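Long-range contacts in lytic chitin monooxygenase (Enterococcus faecalis, PDB 4A02), which cleaves the glycosidic bonds of crystalline alpha- and beta-chitin oxidatively, using a copper centre and working in synergy with a chitinase: residues Y94-W100 with R138-I144; I71-L76 with I132-T136; Q33-A37 with S49-F55; A11-S16 with A28-P32. The contacts are given in a common frame with arbitrary orientation. Residue numbers count along the deposited sequence, not the author numbering.

Interaction 1: Y94-W100 with R138-I144; sequences YITKNGW and RKGYHVI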
loop_
_atom_site.group_PDB
_atom_site.type_symbol
_atom_site.label_atom_id
_atom_site.label_comp_id
_atom_site.label_asym_id
_atom_site.label_seq_id
_atom_site.Cartn_x
_atom_site.Cartn_y
_atom_site.Cartn_z
ATOM N N TYR A 94 6.244 -4.990 -1.516
ATOM C CA TYR A 94 6.877 -5.610 -0.363
ATOM C C TYR A 94 5.831 -6.287 0.481
ATOM O O TYR A 94 4.666 -5.852 0.458
ATOM C CB TYR A 94 7.602 -4.528 0.470
ATOM C CG TYR A 94 8.550 -3.648 -0.279
ATOM C CD1 TYR A 94 8.055 -2.552 -1.028
ATOM C CD2 TYR A 94 9.910 -3.846 -0.282
ATOM C CE1 TYR A 94 8.900 -1.716 -1.721
ATOM C CE2 TYR A 94 10.773 -2.996 -1.012
ATOM C CZ TYR A 94 10.217 -1.929 -1.738
ATOM O OH TYR A 94 11.089 -1.115 -2.449
ATOM N N ILE A 95 6.199 -7.276 1.303
ATOM C CA ILE A 95 5.277 -7.852 2.236
ATOM C C ILE A 95 6.013 -8.189 3.532
ATOM O O ILE A 95 7.167 -8.659 3.508
ATOM C CB ILE A 95 4.520 -9.065 1.673
ATOM C CG1 ILE A 95 3.366 -9.479 2.573
ATOM C CG2 ILE A 95 5.446 -10.227 1.379
ATOM C CD1 ILE A 95 2.482 -10.542 1.957
ATOM N N THR A 96 5.356 -7.985 4.660
ATOM C CA THR A 96 5.898 -8.359 5.938
ATOM C C THR A 96 6.292 -9.824 5.972
ATOM O O THR A 96 5.657 -10.674 5.341
ATOM C CB THR A 96 4.852 -8.079 7.063
ATOM O OG1 THR A 96 3.568 -8.522 6.643
ATOM C CG2 THR A 96 4.763 -6.613 7.393
ATOM N N LYS A 97 7.334 -10.118 6.740
ATOM C CA LYS A 97 7.758 -11.469 7.069
ATOM C C LYS A 97 6.848 -12.061 8.124
ATOM O O LYS A 97 6.369 -11.370 9.030
ATOM C CB LYS A 97 9.212 -11.426 7.578
ATOM C CG LYS A 97 10.169 -10.850 6.581
ATOM C CD LYS A 97 11.502 -10.501 7.211
ATOM C CE LYS A 97 12.378 -11.554 7.046
ATOM N NZ LYS A 97 13.232 -11.537 5.852
ATOM N N ASN A 98 6.673 -13.402 8.075
ATOM C CA ASN A 98 6.014 -14.057 9.198
ATOM C C ASN A 98 6.720 -13.684 10.488
ATOM O O ASN A 98 7.956 -13.674 10.565
ATOM C CB ASN A 98 6.036 -15.584 9.051
ATOM C CG ASN A 98 5.043 -16.147 8.090
ATOM O OD1 ASN A 98 4.017 -15.516 7.731
ATOM N ND2 ASN A 98 5.284 -17.370 7.693
ATOM N N GLY A 99 5.933 -13.398 11.521
ATOM C CA GLY A 99 6.460 -13.053 12.842
ATOM C C GLY A 99 6.673 -11.602 13.095
ATOM O O GLY A 99 7.064 -11.229 14.199
ATOM N N TRP A 100 6.423 -10.727 12.107
ATOM C CA TRP A 100 6.401 -9.320 12.343
ATOM C C TRP A 100 5.388 -9.003 13.447
ATOM O O TRP A 100 4.421 -9.718 13.661
ATOM C CB TRP A 100 6.102 -8.555 11.048
ATOM C CG TRP A 100 4.640 -8.615 10.651
ATOM C CD1 TRP A 100 3.973 -9.667 10.091
ATOM C CD2 TRP A 100 3.676 -7.562 10.824
ATOM N NE1 TRP A 100 2.647 -9.355 9.927
ATOM C CE2 TRP A 100 2.449 -8.055 10.338
ATOM C CE3 TRP A 100 3.730 -6.262 11.322
ATOM C CZ2 TRP A 100 1.292 -7.287 10.349
ATOM C CZ3 TRP A 100 2.582 -5.492 11.319
ATOM C CH2 TRP A 100 1.388 -6.011 10.829
ATOM N N ARG A 138 3.762 -17.557 3.712
ATOM C CA ARG A 138 3.074 -16.553 4.523
ATOM C C ARG A 138 1.738 -17.073 5.042
ATOM O O ARG A 138 0.980 -17.721 4.335
ATOM C CB ARG A 138 2.842 -15.272 3.709
ATOM C CG ARG A 138 4.098 -14.566 3.295
ATOM C CD ARG A 138 5.027 -14.289 4.445
ATOM N NE ARG A 138 5.948 -13.172 4.223
ATOM C CZ ARG A 138 7.073 -13.223 3.561
ATOM N NH1 ARG A 138 7.547 -14.349 3.032
ATOM N NH2 ARG A 138 7.759 -12.094 3.403
ATOM N N LYS A 139 1.426 -16.686 6.269
ATOM C CA LYS A 139 0.164 -17.016 6.906
ATOM C C LYS A 139 -0.180 -15.937 7.909
ATOM O O LYS A 139 0.732 -15.385 8.556
ATOM C CB LYS A 139 0.202 -18.373 7.591
ATOM C CG LYS A 139 -1.120 -18.952 7.966
ATOM C CD LYS A 139 -1.104 -20.338 8.421
ATOM C CE LYS A 139 -2.454 -20.890 8.818
ATOM N NZ LYS A 139 -2.266 -22.152 9.644
ATOM N N GLY A 140 -1.462 -15.661 8.045
ATOM C CA GLY A 140 -1.955 -14.746 9.069
ATOM C C GLY A 140 -1.951 -13.297 8.600
ATOM O O GLY A 140 -1.894 -12.994 7.420
ATOM N N TYR A 141 -2.063 -12.385 9.569
ATOM C CA TYR A 141 -2.099 -10.965 9.284
ATOM C C TYR A 141 -0.772 -10.509 8.716
ATOM O O TYR A 141 0.281 -10.727 9.369
ATOM C CB TYR A 141 -2.433 -10.203 10.550
ATOM C CG TYR A 141 -2.443 -8.690 10.461
ATOM C CD1 TYR A 141 -2.703 -8.011 9.276
ATOM C CD2 TYR A 141 -2.188 -7.939 11.599
ATOM C CE1 TYR A 141 -2.693 -6.632 9.214
ATOM C CE2 TYR A 141 -2.227 -6.564 11.565
ATOM C CZ TYR A 141 -2.467 -5.900 10.382
ATOM O OH TYR A 141 -2.531 -4.521 10.371
ATOM N N HIS A 142 -0.793 -9.850 7.562
ATOM C CA HIS A 142 0.355 -9.288 6.902
ATOM C C HIS A 142 -0.002 -7.932 6.336
ATOM O O HIS A 142 -1.169 -7.590 6.151
ATOM C CB HIS A 142 0.852 -10.220 5.766
ATOM C CG HIS A 142 1.631 -11.376 6.346
ATOM N ND1 HIS A 142 2.919 -11.139 6.799
ATOM C CD2 HIS A 142 1.275 -12.650 6.637
ATOM C CE1 HIS A 142 3.315 -12.273 7.295
ATOM N NE2 HIS A 142 2.372 -13.203 7.227
ATOM N N VAL A 143 1.059 -7.144 6.057
ATOM C CA VAL A 143 0.930 -5.882 5.363
ATOM C C VAL A 143 1.709 -5.973 4.075
ATOM O O VAL A 143 2.905 -6.268 4.074
ATOM C CB VAL A 143 1.385 -4.693 6.235
ATOM C CG1 VAL A 143 1.331 -3.381 5.452
ATOM C CG2 VAL A 143 0.539 -4.590 7.493
ATOM N N ILE A 144 1.022 -5.696 2.960
ATOM C CA ILE A 144 1.648 -5.469 1.668
ATOM C C ILE A 144 1.881 -3.980 1.532
ATOM O O ILE A 144 1.017 -3.177 1.843
ATOM C CB ILE A 144 0.773 -6.012 0.525
ATOM C CG1 ILE A 144 0.540 -7.514 0.651
ATOM C CG2 ILE A 144 1.337 -5.636 -0.836
ATOM C CD1 ILE A 144 -0.552 -8.033 -0.234
#
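The shortest polar contact joins T96 OG1 to H142 ND1 at 2.7 Å. The same OG1 accepts V143 N at 2.9 Å. R138 NE donates to T96 O at 2.8 Å, at the end of strand 94-96. H142 NE2 donates to N98 OD1 at 2.9 Å, and K139 N reaches that OD1 at 3.2 Å. W100 ends a type II turn that begins at K97; its NE1 donates to Y141 O at 2.8 Å. The W100 edge meets the Y141 face in a T-shaped pair, with centroids 5.0 Å apart, and H142 completes an aromatic cluster. W100 CH2 packs on V143 CG2 at 3.7 Å. T96 N donates to V143 O at 3.0 Å. I95 and I144 form a non-hydrogen-bonded pair, with I95 CD1 3.8 Å from I144 CG1. Here antiparallel strands 88-96 and 142-150 of one sandwich sheet run out into loops. Strand 111-120 flanks 88-96, where D112 forms salt bridges with K97 and R138. Strand 155-165 flanks 142-150, and Y141 OH bonds D162 there.

Interaction 2: I71-L76 with I132-T136; sequences ITTGPL and INIPT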
loop_
_atom_site.group_PDB
_atom_site.type_symbol
_atom_site.label_atom_id
_atom_site.label_comp_id
_atom_site.label_asym_id
_atom_site.label_seq_id
_atom_site.Cartn_x
_atom_site.Cartn_y
_atom_site.Cartn_z
ATOM N N ILE A 71 -6.802 -13.369 1.761
ATOM C CA ILE A 71 -6.176 -13.789 0.514
ATOM C C ILE A 71 -5.492 -15.139 0.759
ATOM O O ILE A 71 -5.314 -15.569 1.876
ATOM C CB ILE A 71 -5.151 -12.775 -0.008
ATOM C CG1 ILE A 71 -3.910 -12.658 0.879
ATOM C CG2 ILE A 71 -5.803 -11.404 -0.236
ATOM C CD1 ILE A 71 -2.777 -11.882 0.235
ATOM N N THR A 72 -5.081 -15.771 -0.345
ATOM C CA THR A 72 -4.212 -16.947 -0.281
ATOM C C THR A 72 -2.808 -16.543 -0.680
ATOM O O THR A 72 -2.536 -15.406 -1.085
ATOM C CB THR A 72 -4.706 -18.068 -1.183
ATOM O OG1 THR A 72 -4.565 -17.677 -2.545
ATOM C CG2 THR A 72 -6.110 -18.462 -0.891
ATOM N N THR A 73 -1.858 -17.473 -0.544
ATOM C CA THR A 73 -0.538 -17.288 -1.113
ATOM C C THR A 73 -0.592 -17.543 -2.611
ATOM O O THR A 73 -1.643 -17.857 -3.203
ATOM C CB THR A 73 0.474 -18.199 -0.435
ATOM O OG1 THR A 73 0.105 -19.567 -0.704
ATOM C CG2 THR A 73 0.522 -18.023 1.063
ATOM N N GLY A 74 0.554 -17.376 -3.284
ATOM C CA GLY A 74 0.603 -17.501 -4.711
ATOM C C GLY A 74 0.234 -16.222 -5.419
ATOM O O GLY A 74 0.191 -15.143 -4.814
ATOM N N PRO A 75 -0.035 -16.302 -6.715
ATOM C CA PRO A 75 -0.329 -15.097 -7.485
ATOM C C PRO A 75 -1.526 -14.353 -6.952
ATOM O O PRO A 75 -2.573 -14.934 -6.698
ATOM C CB PRO A 75 -0.537 -15.626 -8.909
ATOM C CG PRO A 75 0.199 -16.936 -8.926
ATOM C CD PRO A 75 0.028 -17.520 -7.550
ATOM N N LEU A 76 -1.364 -13.039 -6.803
ATOM C CA LEU A 76 -2.408 -12.136 -6.315
ATOM C C LEU A 76 -2.562 -11.030 -7.356
ATOM O O LEU A 76 -1.586 -10.344 -7.697
ATOM C CB LEU A 76 -2.006 -11.516 -4.978
ATOM C CG LEU A 76 -2.978 -10.427 -4.467
ATOM C CD1 LEU A 76 -4.314 -10.998 -4.082
ATOM C CD2 LEU A 76 -2.330 -9.731 -3.277
ATOM N N ILE A 132 1.216 -10.120 -8.536
ATOM C CA ILE A 132 2.405 -10.322 -7.720
ATOM C C ILE A 132 2.333 -11.669 -7.038
ATOM O O ILE A 132 1.255 -12.203 -6.769
ATOM C CB ILE A 132 2.590 -9.155 -6.712
ATOM C CG1 ILE A 132 1.488 -9.170 -5.637
ATOM C CG2 ILE A 132 2.702 -7.852 -7.433
ATOM C CD1 ILE A 132 1.715 -8.103 -4.580
ATOM N N ASN A 133 3.477 -12.242 -6.694
ATOM C CA ASN A 133 3.537 -13.541 -6.067
ATOM C C ASN A 133 3.670 -13.414 -4.580
ATOM O O ASN A 133 4.692 -12.976 -4.050
ATOM C CB ASN A 133 4.660 -14.398 -6.638
ATOM C CG ASN A 133 4.405 -14.729 -8.083
ATOM O OD1 ASN A 133 3.282 -15.125 -8.423
ATOM N ND2 ASN A 133 5.447 -14.610 -8.861
ATOM N N ILE A 134 2.631 -13.817 -3.838
ATOM C CA ILE A 134 2.675 -13.855 -2.396
ATOM C C ILE A 134 3.456 -15.088 -1.981
ATOM O O ILE A 134 3.063 -16.213 -2.341
ATOM C CB ILE A 134 1.265 -13.846 -1.798
ATOM C CG1 ILE A 134 0.468 -12.643 -2.266
ATOM C CG2 ILE A 134 1.321 -13.988 -0.288
ATOM C CD1 ILE A 134 1.064 -11.291 -1.917
ATOM N N PRO A 135 4.557 -14.952 -1.230
ATOM C CA PRO A 135 5.370 -16.143 -0.894
ATOM C C PRO A 135 4.570 -17.182 -0.187
ATOM O O PRO A 135 3.714 -16.908 0.661
ATOM C CB PRO A 135 6.497 -15.556 -0.050
ATOM C CG PRO A 135 6.602 -14.117 -0.490
ATOM C CD PRO A 135 5.175 -13.702 -0.740
ATOM N N THR A 136 4.855 -18.445 -0.513
ATOM C CA THR A 136 4.065 -19.538 -0.023
ATOM C C THR A 136 4.200 -19.833 1.463
ATOM O O THR A 136 3.353 -20.555 1.968
ATOM C CB THR A 136 4.313 -20.810 -0.878
ATOM O OG1 THR A 136 5.647 -21.133 -0.792
ATOM C CG2 THR A 136 3.938 -20.503 -2.304
HETATM O O HOH W 1 1.032 -21.496 0.897
#
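I71 starts the contact from the side. Its CD1 lies 4.2 Å from I134 CG1, while its backbone bonds to N164 of strand 155-165, in the other sheet, and to Q166 just after it. The chain then crosses from strand 69-71 to strand 74-82. T73 packs on the end of the opposite strand, with CG2 3.4 Å from P135 O. A water extends this end: it lies 2.7 Å from T73 OG1 and donates to T136 O, also at 2.7 Å. G74 opens the antiparallel pairing. G74 N donates to I134 O at 2.9 Å, and I134 N returns a bond to G74 O at 2.9 Å. The backbone angles of G74 call for glycine, since a CB would be jammed against the preceding carbonyl. P75 pairs with N133 at a non-hydrogen-bonded position, so the lack of an amide hydrogen costs this strand pair no bond. P75 CA lies 3.4 Å from I132 O, and its CG is 3.6 Å from N133 OD1. L76 N donates to I132 O at 2.7 Å, and I132 N donates to L76 O at 2.9 Å. L76 CB packs 3.8 Å from I134 CG1. The chemistry is two-faced. P75 and N133 point to the exposed side, whereas L76, I132 and I134 meet I144 and I114 of the second sheet in the sandwich core.

Interaction 3: Q33-A37 with S49-F55; sequences QSIEA and SAGVSGF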
loop_
_atom_site.group_PDB
_atom_site.type_symbol
_atom_site.label_atom_id
_atom_site.label_comp_id
_atom_site.label_asym_id
_atom_site.label_seq_id
_atom_site.Cartn_x
_atom_site.Cartn_y
_atom_site.Cartn_z
ATOM N N GLN A 33 -5.874 9.147 -2.223
ATOM C CA GLN A 33 -4.999 9.191 -3.380
ATOM C C GLN A 33 -3.742 10.023 -3.181
ATOM O O GLN A 33 -2.903 10.093 -4.102
ATOM C CB GLN A 33 -5.753 9.739 -4.598
ATOM C CG GLN A 33 -6.070 11.228 -4.562
ATOM C CD GLN A 33 -7.316 11.615 -3.858
ATOM O OE1 GLN A 33 -7.890 10.854 -3.048
ATOM N NE2 GLN A 33 -7.786 12.837 -4.091
ATOM N N SER A 34 -3.592 10.688 -2.031
ATOM C CA SER A 34 -2.587 11.738 -1.863
ATOM C C SER A 34 -1.422 11.380 -0.968
ATOM O O SER A 34 -0.783 12.276 -0.392
ATOM C CB SER A 34 -3.274 13.029 -1.412
ATOM O OG SER A 34 -4.255 13.393 -2.322
ATOM N N ILE A 35 -1.089 10.091 -0.867
ATOM C CA ILE A 35 -0.015 9.655 0.004
ATOM C C ILE A 35 1.290 9.646 -0.822
ATOM O O ILE A 35 1.803 8.631 -1.275
ATOM C CB ILE A 35 -0.312 8.344 0.709
ATOM C CG1 ILE A 35 -1.663 8.437 1.405
ATOM C CG2 ILE A 35 0.800 8.008 1.674
ATOM C CD1 ILE A 35 -2.084 7.162 2.113
ATOM N N GLU A 36 1.789 10.870 -1.024
ATOM C CA GLU A 36 2.850 11.213 -1.960
ATOM C C GLU A 36 4.117 11.622 -1.180
ATOM O O GLU A 36 4.038 12.568 -0.376
ATOM C CB GLU A 36 2.409 12.382 -2.878
ATOM C CG GLU A 36 3.404 12.709 -3.931
ATOM C CD GLU A 36 3.030 13.836 -4.823
ATOM O OE1 GLU A 36 1.950 14.472 -4.644
ATOM O OE2 GLU A 36 3.758 14.108 -5.809
ATOM N N ALA A 37 5.251 11.009 -1.463
ATOM C CA ALA A 37 6.513 11.365 -0.822
ATOM C C ALA A 37 7.632 11.098 -1.770
ATOM O O ALA A 37 7.448 10.377 -2.776
ATOM C CB ALA A 37 6.696 10.605 0.485
ATOM N N SER A 49 1.740 6.337 6.268
ATOM C CA SER A 49 1.461 7.713 5.960
ATOM C C SER A 49 2.494 8.360 4.998
ATOM O O SER A 49 2.275 9.486 4.585
ATOM C CB SER A 49 1.509 8.555 7.219
ATOM O OG SER A 49 2.798 8.676 7.761
ATOM N N ALA A 50 3.577 7.652 4.740
ATOM C CA ALA A 50 4.731 8.143 3.976
ATOM C C ALA A 50 5.274 9.442 4.542
ATOM O O ALA A 50 5.932 10.198 3.847
ATOM C CB ALA A 50 4.420 8.277 2.512
ATOM N N GLY A 51 5.068 9.703 5.814
ATOM C CA GLY A 51 5.483 10.929 6.456
ATOM C C GLY A 51 4.679 12.149 6.089
ATOM O O GLY A 51 5.098 13.250 6.473
ATOM N N VAL A 52 3.576 12.010 5.392
ATOM C CA VAL A 52 2.804 13.145 4.912
ATOM C C VAL A 52 1.975 13.701 6.082
ATOM O O VAL A 52 1.262 12.968 6.776
ATOM C CB VAL A 52 1.919 12.778 3.709
ATOM C CG1 VAL A 52 1.143 14.000 3.215
ATOM C CG2 VAL A 52 2.772 12.195 2.613
ATOM N N SER A 53 2.006 15.030 6.237
ATOM C CA SER A 53 1.284 15.656 7.316
ATOM C C SER A 53 -0.197 15.379 7.201
ATOM O O SER A 53 -0.793 15.538 6.144
ATOM C CB SER A 53 1.510 17.183 7.227
ATOM O OG SER A 53 2.837 17.521 7.441
ATOM N N GLY A 54 -0.814 14.978 8.321
ATOM C CA GLY A 54 -2.205 14.725 8.390
ATOM C C GLY A 54 -2.640 13.282 8.127
ATOM O O GLY A 54 -3.822 12.965 8.335
ATOM N N PHE A 55 -1.697 12.471 7.664
ATOM C CA PHE A 55 -1.958 11.053 7.432
ATOM C C PHE A 55 -1.432 10.161 8.553
ATOM O O PHE A 55 -1.544 8.951 8.467
ATOM C CB PHE A 55 -1.365 10.607 6.091
ATOM C CG PHE A 55 -2.086 11.143 4.887
ATOM C CD1 PHE A 55 -1.734 12.324 4.286
ATOM C CD2 PHE A 55 -3.106 10.407 4.292
ATOM C CE1 PHE A 55 -2.359 12.782 3.147
ATOM C CE2 PHE A 55 -3.739 10.841 3.147
ATOM C CZ PHE A 55 -3.368 12.039 2.559
#
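This contact lies beside the copper site of the monooxygenase, where the start of strand 36-38 of the beta sandwich meets the loop before strand 69-71. Copper is bound by H1 and H86. The side chain of E36 comes to about 3 Å from that of H1, and its OE2 bonds N155. The CA-to-CB bond of E36 turns away from segment 49-55, and only its backbone touches that segment. No hydrogen bond crosses between the segments. In segment 49-55 a type I' turn runs from S49 to V52, closed by V52 N to S49 O at 3.0 Å. A type II turn follows to F55. S49 OG accepts G51 N at 3.2 Å in an ST turn and also bonds D59. These turns bring A50, V52 and F55 against the first segment. I35, the centre of an inverse gamma turn, fits between A50 and F55: CG2 is 3.7 Å from A50 CB. A37 CB lies 3.8 Å from A50 CB, and V52 CG2 touches E36 O at 3.3 Å. Strand 155-165 pairs with 36-38, and its Y158 touches A37 and A50. On the F55 ring, I35 CG1 makes a CH-pi contact over the face, 4.0 Å from the centroid.

Interaction 4: A11-S16 with A28-P32; sequences AFFGSS and AQWEP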
loop_
_atom_site.group_PDB
_atom_site.type_symbol
_atom_site.label_atom_id
_atom_site.label_comp_id
_atom_site.label_asym_id
_atom_site.label_seq_id
_atom_site.Cartn_x
_atom_site.Cartn_y
_atom_site.Cartn_z
ATOM N N ALA A 11 -5.788 3.061 3.368
ATOM C CA ALA A 11 -6.355 4.371 3.035
ATOM C C ALA A 11 -7.647 4.237 2.269
ATOM O O ALA A 11 -8.646 4.928 2.562
ATOM C CB ALA A 11 -5.306 5.164 2.255
ATOM N N PHE A 12 -7.656 3.382 1.236
ATOM C CA PHE A 12 -8.868 3.173 0.439
ATOM C C PHE A 12 -10.049 2.815 1.303
ATOM O O PHE A 12 -11.127 3.423 1.211
ATOM C CB PHE A 12 -8.584 2.075 -0.575
ATOM C CG PHE A 12 -9.772 1.580 -1.356
ATOM C CD1 PHE A 12 -10.242 2.297 -2.466
ATOM C CD2 PHE A 12 -10.395 0.392 -1.040
ATOM C CE1 PHE A 12 -11.260 1.797 -3.241
ATOM C CE2 PHE A 12 -11.434 -0.112 -1.833
ATOM C CZ PHE A 12 -11.842 0.603 -2.922
ATOM N N PHE A 13 -9.887 1.811 2.189
ATOM C CA PHE A 13 -10.985 1.370 3.033
ATOM C C PHE A 13 -11.405 2.426 4.049
ATOM O O PHE A 13 -12.516 2.335 4.576
ATOM C CB PHE A 13 -10.665 0.072 3.712
ATOM C CG PHE A 13 -10.891 -1.181 2.878
ATOM C CD1 PHE A 13 -11.972 -1.353 2.065
ATOM C CD2 PHE A 13 -9.986 -2.217 2.940
ATOM C CE1 PHE A 13 -12.228 -2.532 1.369
ATOM C CE2 PHE A 13 -10.265 -3.415 2.243
ATOM C CZ PHE A 13 -11.356 -3.539 1.492
ATOM N N GLY A 14 -10.556 3.403 4.354
ATOM C CA GLY A 14 -10.967 4.490 5.226
ATOM C C GLY A 14 -11.689 5.623 4.527
ATOM O O GLY A 14 -12.074 6.574 5.214
ATOM N N SER A 15 -11.849 5.562 3.227
ATOM C CA SER A 15 -12.427 6.622 2.421
ATOM C C SER A 15 -13.776 6.192 1.883
ATOM O O SER A 15 -14.139 5.019 1.917
ATOM C CB SER A 15 -11.508 6.947 1.253
ATOM O OG SER A 15 -11.578 5.978 0.220
ATOM N N SER A 16 -14.500 7.127 1.274
ATOM C CA SER A 16 -15.766 6.767 0.632
ATOM C C SER A 16 -15.512 5.824 -0.516
ATOM O O SER A 16 -16.412 5.009 -0.805
ATOM C CB SER A 16 -16.500 8.025 0.095
ATOM O OG SER A 16 -16.000 8.120 -1.225
ATOM N N ALA A 28 -6.670 10.523 4.867
ATOM C CA ALA A 28 -7.053 9.526 3.870
ATOM C C ALA A 28 -8.529 9.288 3.785
ATOM O O ALA A 28 -9.004 8.693 2.823
ATOM C CB ALA A 28 -6.314 8.217 4.129
ATOM N N GLN A 29 -9.311 9.748 4.792
ATOM C CA GLN A 29 -10.746 9.597 4.684
ATOM C C GLN A 29 -11.282 10.390 3.526
ATOM O O GLN A 29 -12.307 9.996 2.917
ATOM C CB GLN A 29 -11.385 10.003 6.016
ATOM C CG GLN A 29 -12.889 9.856 6.044
ATOM C CD GLN A 29 -13.452 10.188 7.397
ATOM O OE1 GLN A 29 -12.891 9.842 8.448
ATOM N NE2 GLN A 29 -14.598 10.826 7.443
ATOM N N TRP A 30 -10.631 11.498 3.192
ATOM C CA TRP A 30 -11.031 12.393 2.140
ATOM C C TRP A 30 -10.103 12.353 0.931
ATOM O O TRP A 30 -10.558 12.703 -0.169
ATOM C CB TRP A 30 -11.158 13.854 2.674
ATOM C CG TRP A 30 -12.132 13.892 3.828
ATOM C CD1 TRP A 30 -13.489 13.999 3.789
ATOM C CD2 TRP A 30 -11.809 13.768 5.232
ATOM N NE1 TRP A 30 -14.038 13.961 5.037
ATOM C CE2 TRP A 30 -13.008 13.815 5.951
ATOM C CE3 TRP A 30 -10.617 13.613 5.943
ATOM C CZ2 TRP A 30 -13.053 13.714 7.337
ATOM C CZ3 TRP A 30 -10.673 13.531 7.285
ATOM C CH2 TRP A 30 -11.865 13.598 7.989
ATOM N N GLU A 31 -8.840 11.978 1.125
ATOM C CA GLU A 31 -7.873 12.019 0.016
ATOM C C GLU A 31 -6.945 10.809 0.112
ATOM O O GLU A 31 -5.729 10.875 0.283
ATOM C CB GLU A 31 -7.057 13.311 -0.001
ATOM C CG GLU A 31 -7.558 14.517 0.713
ATOM C CD GLU A 31 -6.604 15.525 1.242
ATOM O OE1 GLU A 31 -5.917 16.272 0.484
ATOM O OE2 GLU A 31 -6.496 15.803 2.481
ATOM N N PRO A 32 -7.536 9.629 -0.098
ATOM C CA PRO A 32 -6.740 8.396 -0.075
ATOM C C PRO A 32 -5.688 8.328 -1.188
ATOM O O PRO A 32 -4.744 7.537 -1.080
ATOM C CB PRO A 32 -7.794 7.294 -0.245
ATOM C CG PRO A 32 -8.901 7.988 -0.998
ATOM C CD PRO A 32 -8.965 9.334 -0.388
HETATM O O HOH W 2 -13.498 9.923 0.451
#
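P32, A11 and S15 carry most of this contact, together with Q29. It packs the short helix after strand 2-6 on the loop leading to strand 36-38, with the P32 side chain about 9 Å from that of copper-binding H1. P32 directs its CA-to-CB bond toward segment 11-16; P32 CB lies 3.8 Å from A11 O and 4.1 Å from A11 CB. A11 also meets A28, CB to CB at 3.7 Å. S15 OG donates to F12 O at 2.8 Å and packs on P32 CG at 3.6 Å. S15 CB lies 3.4 Å from A28 O. Two CA-H...O contacts join the backbones: Q29 CA to G14 O at 3.3 Å, and S15 CA to Q29 O at 3.4 Å. Beyond the segments, P32 touches Y3 and A28 touches F55. No direct hydrogen bond links the segments; one water accepts from S16 N and donates to Q29 O. The pairing therefore rests on apolar packing of A11, A28 and P32, CA-H...O contacts and that water bridge.

Interactions 1 and 2 lie on the same side of the chain's centre, and interactions 3 and 4 lie opposite. The first two hold strand ends in different sheets and touch where I144 CD1 meets L76 CD2 and I134 CD1. Both are partly buried and rich in hydrogen bonds, but interaction 1 relies largely on side chains and interaction 2 on backbone. Interactions 3 and 4 are buried contacts of loops, a short strand and a short helix. Neither has a direct hydrogen bond between its segments. They meet through F55, which packs on A28 and E31, and through I35 on A11. Only interaction 3 brings a side chain right beside copper-binding H1.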